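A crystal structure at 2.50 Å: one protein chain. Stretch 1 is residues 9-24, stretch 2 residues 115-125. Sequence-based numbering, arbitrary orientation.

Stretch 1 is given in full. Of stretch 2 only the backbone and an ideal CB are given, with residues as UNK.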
# COMPACT_ATOMS: atom_id res chain seq x y z
N SER A 9 26.37 -22.94 -5.69
CA SER A 9 27.18 -22.11 -6.56
C SER A 9 26.84 -22.34 -8.03
O SER A 9 26.62 -23.47 -8.46
CB SER A 9 28.67 -22.38 -6.32
OG SER A 9 29.42 -22.19 -7.51
N ILE A 10 26.78 -21.25 -8.80
CA ILE A 10 26.48 -21.35 -10.23
C ILE A 10 27.73 -21.82 -10.96
O ILE A 10 28.78 -21.19 -10.89
CB ILE A 10 25.95 -20.01 -10.80
CG1 ILE A 10 24.66 -19.60 -10.07
CG2 ILE A 10 25.69 -20.13 -12.29
CD1 ILE A 10 24.16 -18.22 -10.45
N PRO A 11 27.61 -22.96 -11.64
CA PRO A 11 28.75 -23.55 -12.34
C PRO A 11 29.24 -22.78 -13.56
O PRO A 11 28.45 -22.30 -14.37
CB PRO A 11 28.22 -24.93 -12.77
CG PRO A 11 27.09 -25.21 -11.83
CD PRO A 11 26.47 -23.88 -11.53
N ASN A 12 30.56 -22.70 -13.68
CA ASN A 12 31.22 -22.05 -14.81
C ASN A 12 30.74 -20.66 -15.17
O ASN A 12 30.29 -20.42 -16.30
CB ASN A 12 31.16 -22.96 -16.04
CG ASN A 12 31.35 -24.42 -15.69
OD1 ASN A 12 32.36 -24.80 -15.09
ND2 ASN A 12 30.37 -25.25 -16.03
N VAL A 13 30.89 -19.72 -14.24
CA VAL A 13 30.50 -18.34 -14.50
C VAL A 13 31.68 -17.58 -15.11
O VAL A 13 32.60 -17.17 -14.40
CB VAL A 13 29.98 -17.64 -13.23
CG1 VAL A 13 29.75 -16.16 -13.49
CG2 VAL A 13 28.70 -18.31 -12.74
N ALA A 14 31.65 -17.41 -16.43
CA ALA A 14 32.71 -16.71 -17.13
C ALA A 14 32.17 -16.05 -18.39
O ALA A 14 31.12 -16.43 -18.91
CB ALA A 14 33.84 -17.66 -17.47
N ALA A 15 32.90 -15.05 -18.89
CA ALA A 15 32.50 -14.33 -20.09
C ALA A 15 32.37 -15.27 -21.29
O ALA A 15 33.25 -16.10 -21.54
CB ALA A 15 33.48 -13.21 -20.39
N GLY A 16 31.28 -15.12 -22.04
CA GLY A 16 31.04 -15.93 -23.22
C GLY A 16 30.52 -17.33 -22.89
O GLY A 16 30.30 -18.15 -23.78
N ASN A 17 30.32 -17.59 -21.60
CA ASN A 17 29.84 -18.89 -21.15
C ASN A 17 28.32 -18.97 -21.10
O ASN A 17 27.64 -17.95 -20.97
CB ASN A 17 30.41 -19.21 -19.76
CG ASN A 17 31.65 -20.09 -19.83
OD1 ASN A 17 32.29 -20.21 -20.87
ND2 ASN A 17 31.99 -20.71 -18.71
N SER A 18 27.80 -20.19 -21.18
CA SER A 18 26.37 -20.43 -21.09
C SER A 18 26.11 -21.13 -19.77
O SER A 18 26.40 -22.31 -19.61
CB SER A 18 25.90 -21.31 -22.25
OG SER A 18 25.44 -20.53 -23.34
N CYS A 19 25.59 -20.38 -18.80
CA CYS A 19 25.35 -20.93 -17.47
C CYS A 19 23.88 -21.21 -17.21
O CYS A 19 23.01 -20.83 -18.00
CB CYS A 19 25.92 -20.02 -16.39
SG CYS A 19 27.58 -19.41 -16.75
N SER A 20 23.61 -21.87 -16.09
CA SER A 20 22.25 -22.21 -15.73
C SER A 20 22.08 -22.29 -14.22
O SER A 20 22.99 -22.69 -13.50
CB SER A 20 21.88 -23.55 -16.36
OG SER A 20 20.68 -24.07 -15.80
N ILE A 21 20.90 -21.89 -13.74
CA ILE A 21 20.59 -21.96 -12.32
C ILE A 21 19.63 -23.12 -12.11
O ILE A 21 18.42 -22.96 -12.24
CB ILE A 21 20.00 -20.63 -11.79
CG1 ILE A 21 21.03 -19.51 -11.87
CG2 ILE A 21 19.51 -20.81 -10.35
CD1 ILE A 21 20.52 -18.18 -11.38
N LYS A 22 20.18 -24.29 -11.84
CA LYS A 22 19.37 -25.48 -11.64
C LYS A 22 18.76 -25.49 -10.24
O LYS A 22 19.47 -25.54 -9.24
CB LYS A 22 20.20 -26.74 -11.88
CG LYS A 22 20.97 -26.72 -13.18
CD LYS A 22 21.47 -28.10 -13.57
CE LYS A 22 21.97 -28.12 -15.00
NZ LYS A 22 22.19 -29.51 -15.49
N LEU A 23 17.43 -25.42 -10.19
CA LEU A 23 16.71 -25.39 -8.93
C LEU A 23 16.28 -26.77 -8.47
O LEU A 23 15.72 -27.55 -9.25
CB LEU A 23 15.51 -24.45 -9.03
CG LEU A 23 15.81 -23.05 -9.57
CD1 LEU A 23 14.53 -22.36 -10.01
CD2 LEU A 23 16.55 -22.22 -8.53
N PRO A 24 16.55 -27.08 -7.21
CA PRO A 24 16.18 -28.36 -6.62
C PRO A 24 14.66 -28.50 -6.54
O PRO A 24 13.97 -27.59 -6.08
CB PRO A 24 16.78 -28.27 -5.22
CG PRO A 24 18.01 -27.44 -5.41
CD PRO A 24 17.72 -26.49 -6.55
N UNK A 115 14.89 -24.95 -14.30
CA UNK A 115 16.11 -24.25 -14.65
C UNK A 115 15.92 -22.79 -15.05
O UNK A 115 14.87 -22.40 -15.57
CB UNK A 115 16.80 -25.00 -15.79
N UNK A 116 16.97 -22.01 -14.85
CA UNK A 116 17.00 -20.61 -15.27
C UNK A 116 18.28 -20.44 -16.08
O UNK A 116 19.35 -20.16 -15.53
CB UNK A 116 16.95 -19.65 -14.08
N UNK A 117 18.17 -20.67 -17.38
CA UNK A 117 19.32 -20.58 -18.27
C UNK A 117 19.57 -19.17 -18.78
O UNK A 117 18.65 -18.35 -18.85
CB UNK A 117 19.13 -21.52 -19.46
N UNK A 118 20.82 -18.89 -19.14
CA UNK A 118 21.21 -17.59 -19.65
C UNK A 118 22.62 -17.65 -20.22
O UNK A 118 23.38 -18.56 -19.90
CB UNK A 118 21.12 -16.53 -18.55
N UNK A 119 22.96 -16.68 -21.05
CA UNK A 119 24.28 -16.62 -21.67
C UNK A 119 25.03 -15.37 -21.20
O UNK A 119 24.47 -14.28 -21.16
CB UNK A 119 24.16 -16.63 -23.20
N UNK A 120 26.29 -15.55 -20.84
CA UNK A 120 27.11 -14.43 -20.39
C UNK A 120 27.85 -13.83 -21.59
O UNK A 120 28.59 -14.53 -22.29
CB UNK A 120 28.10 -14.88 -19.31
N UNK A 121 27.64 -12.55 -21.83
CA UNK A 121 28.29 -11.88 -22.95
C UNK A 121 29.80 -12.02 -22.89
O UNK A 121 30.39 -12.14 -21.81
CB UNK A 121 27.91 -10.40 -22.98
N UNK A 122 30.44 -12.00 -24.06
CA UNK A 122 31.88 -12.14 -24.16
C UNK A 122 32.62 -10.92 -23.60
O UNK A 122 33.76 -11.04 -23.15
CB UNK A 122 32.28 -12.37 -25.62
N UNK A 123 31.97 -9.76 -23.65
CA UNK A 123 32.57 -8.52 -23.17
C UNK A 123 32.54 -8.39 -21.65
O UNK A 123 33.13 -7.45 -21.10
CB UNK A 123 31.85 -7.32 -23.80
N UNK A 124 31.87 -9.32 -20.98
CA UNK A 124 31.77 -9.29 -19.52
C UNK A 124 33.14 -9.13 -18.87
O UNK A 124 34.04 -9.94 -19.08
CB UNK A 124 31.10 -10.56 -19.01
N UNK A 125 33.29 -8.08 -18.06
CA UNK A 125 34.54 -7.80 -17.37
C UNK A 125 35.07 -8.98 -16.56
O UNK A 125 36.12 -9.54 -16.87
CB UNK A 125 34.35 -6.59 -16.45

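Residues 115-120 run antiparallel to strand 18-23, with 169° between the strand directions and 4.4 Å between the axes at closest approach. Side chains therefore alternate between the sheet face carrying Ser18, Ser20 and Lys22 and the face carrying Cys19 and Ile21.

Position 115 lies on the serine and lysine face. Its ideal CB is 4.0 Å from Ser20 OG, and the Lys22 side chain extends nearby, so a hydroxyl and a positive charge are both within reach of a polar or acidic side chain: Glu, Gln or Asp would suit. The residue is Glu115, whose end comes nearer to stretch 1. Ser20 OG gives a weak hydrogen bond to Glu115 OE2, 2.8 Å, although the hydroxyl is less surely placed. Lys22 NZ lies 4.3 Å from Glu115 OE1, beyond a salt bridge.

At 116 the ideal CB is 3.9 Å from Ile21 CB and 5.5 Å from Leu23 CD1. With extended backbone angles (-129/89) and only hydrocarbon offered, Val, Ile or Leu would fit. The CD1 of Ile116 reaches within 4.4 Å of Leu23 CD1.

Position 117 returns to the serine face, with its ideal CB 4.6 Å from Ser20 CB. Nothing there demands a particular group, so many polar or long side chains are possible. Lys117 starts beside Ser20, but its end leads away.

At 118 the ideal CB has Cys19 O at 4.7 Å, while Ile10, Cys19 and Ile21 offer an apolar surface farther out. A large apolar or aromatic group could span that gap. Phe118, with chi1 p, does so: its CZ is 3.7 Å from Cys19 CB, and Ile21 CG1 sits at the ring edge, 4.0 Å from CE1. Cys19 O lies over one ring face. The backbone pairs here too, Phe118 N donating to Cys19 O at 3.1 Å.

Position 119 has its ideal CB 4.1 Å from Ser18 OG, a spot for a short acceptor such as Asp or Asn; Ser or Thr is also plausible. Asp119 accepts a hydrogen bond at OD1 from Ser18 OG, 2.7 Å.

The CA-to-CB bond at 120 points toward stretch 1, with the ideal CB 3.4 Å from Ala14 O and 3.5 Å from Asn17 O. Val13 and Cys19 lie beyond, favouring a branched aliphatic or Met. Ile120 places CD1 3.8 Å from Val13 CG1 and 3.5 Å from Cys19 SG, while its backbone N donates to Asn17 O at 2.8 Å.

Position 121 points away and begins a type I turn, where Asp, Asn or Ser could accept from a backbone amide. Asp121 OD2 accepts from the backbone N of 123, 2.9 Å. At 122 CB points away near Gly16, permitting many residues; Glu122 is deposited. Position 123, also pointing away, is similarly permissive and holds Ala123. Position 124 points toward Ala15, its ideal CB only 3.8 Å from Ala15 CB, so a small residue suits; Ala124 makes that apolar contact. Position 125 points away and is unconstrained by stretch 1: Ala125.

Stretch 2 (115-125) EIKFDIDEAAA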
# COMPACT_ATOMS: atom_id res chain seq x y z
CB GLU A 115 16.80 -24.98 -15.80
CG GLU A 115 18.24 -25.38 -15.53
CD GLU A 115 18.76 -26.37 -16.56
OE1 GLU A 115 18.48 -27.58 -16.41
OE2 GLU A 115 19.42 -25.93 -17.52
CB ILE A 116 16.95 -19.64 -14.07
CG1 ILE A 116 15.59 -19.70 -13.39
CG2 ILE A 116 17.23 -18.22 -14.54
CD1 ILE A 116 15.45 -18.72 -12.24
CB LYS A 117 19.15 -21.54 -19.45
CG LYS A 117 19.09 -23.01 -19.05
CD LYS A 117 18.38 -23.84 -20.11
CE LYS A 117 19.37 -24.42 -21.11
NZ LYS A 117 18.93 -25.75 -21.61
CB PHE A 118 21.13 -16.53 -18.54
CG PHE A 118 22.02 -16.82 -17.36
CD1 PHE A 118 21.56 -17.58 -16.30
CD2 PHE A 118 23.32 -16.34 -17.32
CE1 PHE A 118 22.38 -17.85 -15.22
CE2 PHE A 118 24.14 -16.61 -16.25
CZ PHE A 118 23.67 -17.36 -15.19
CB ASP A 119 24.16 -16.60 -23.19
CG ASP A 119 23.26 -17.70 -23.72
OD1 ASP A 119 23.30 -18.82 -23.16
OD2 ASP A 119 22.52 -17.45 -24.70
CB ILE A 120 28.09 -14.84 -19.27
CG1 ILE A 120 27.35 -15.64 -18.19
CG2 ILE A 120 28.75 -13.60 -18.67
CD1 ILE A 120 28.22 -16.01 -17.01
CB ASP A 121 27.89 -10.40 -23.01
CG ASP A 121 28.30 -9.74 -24.32
OD1 ASP A 121 27.68 -10.03 -25.36
OD2 ASP A 121 29.26 -8.93 -24.30
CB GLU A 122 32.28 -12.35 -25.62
CG GLU A 122 33.42 -13.33 -25.82
CD GLU A 122 33.76 -13.53 -27.28
OE1 GLU A 122 32.84 -13.87 -28.06
OE2 GLU A 122 34.94 -13.35 -27.65
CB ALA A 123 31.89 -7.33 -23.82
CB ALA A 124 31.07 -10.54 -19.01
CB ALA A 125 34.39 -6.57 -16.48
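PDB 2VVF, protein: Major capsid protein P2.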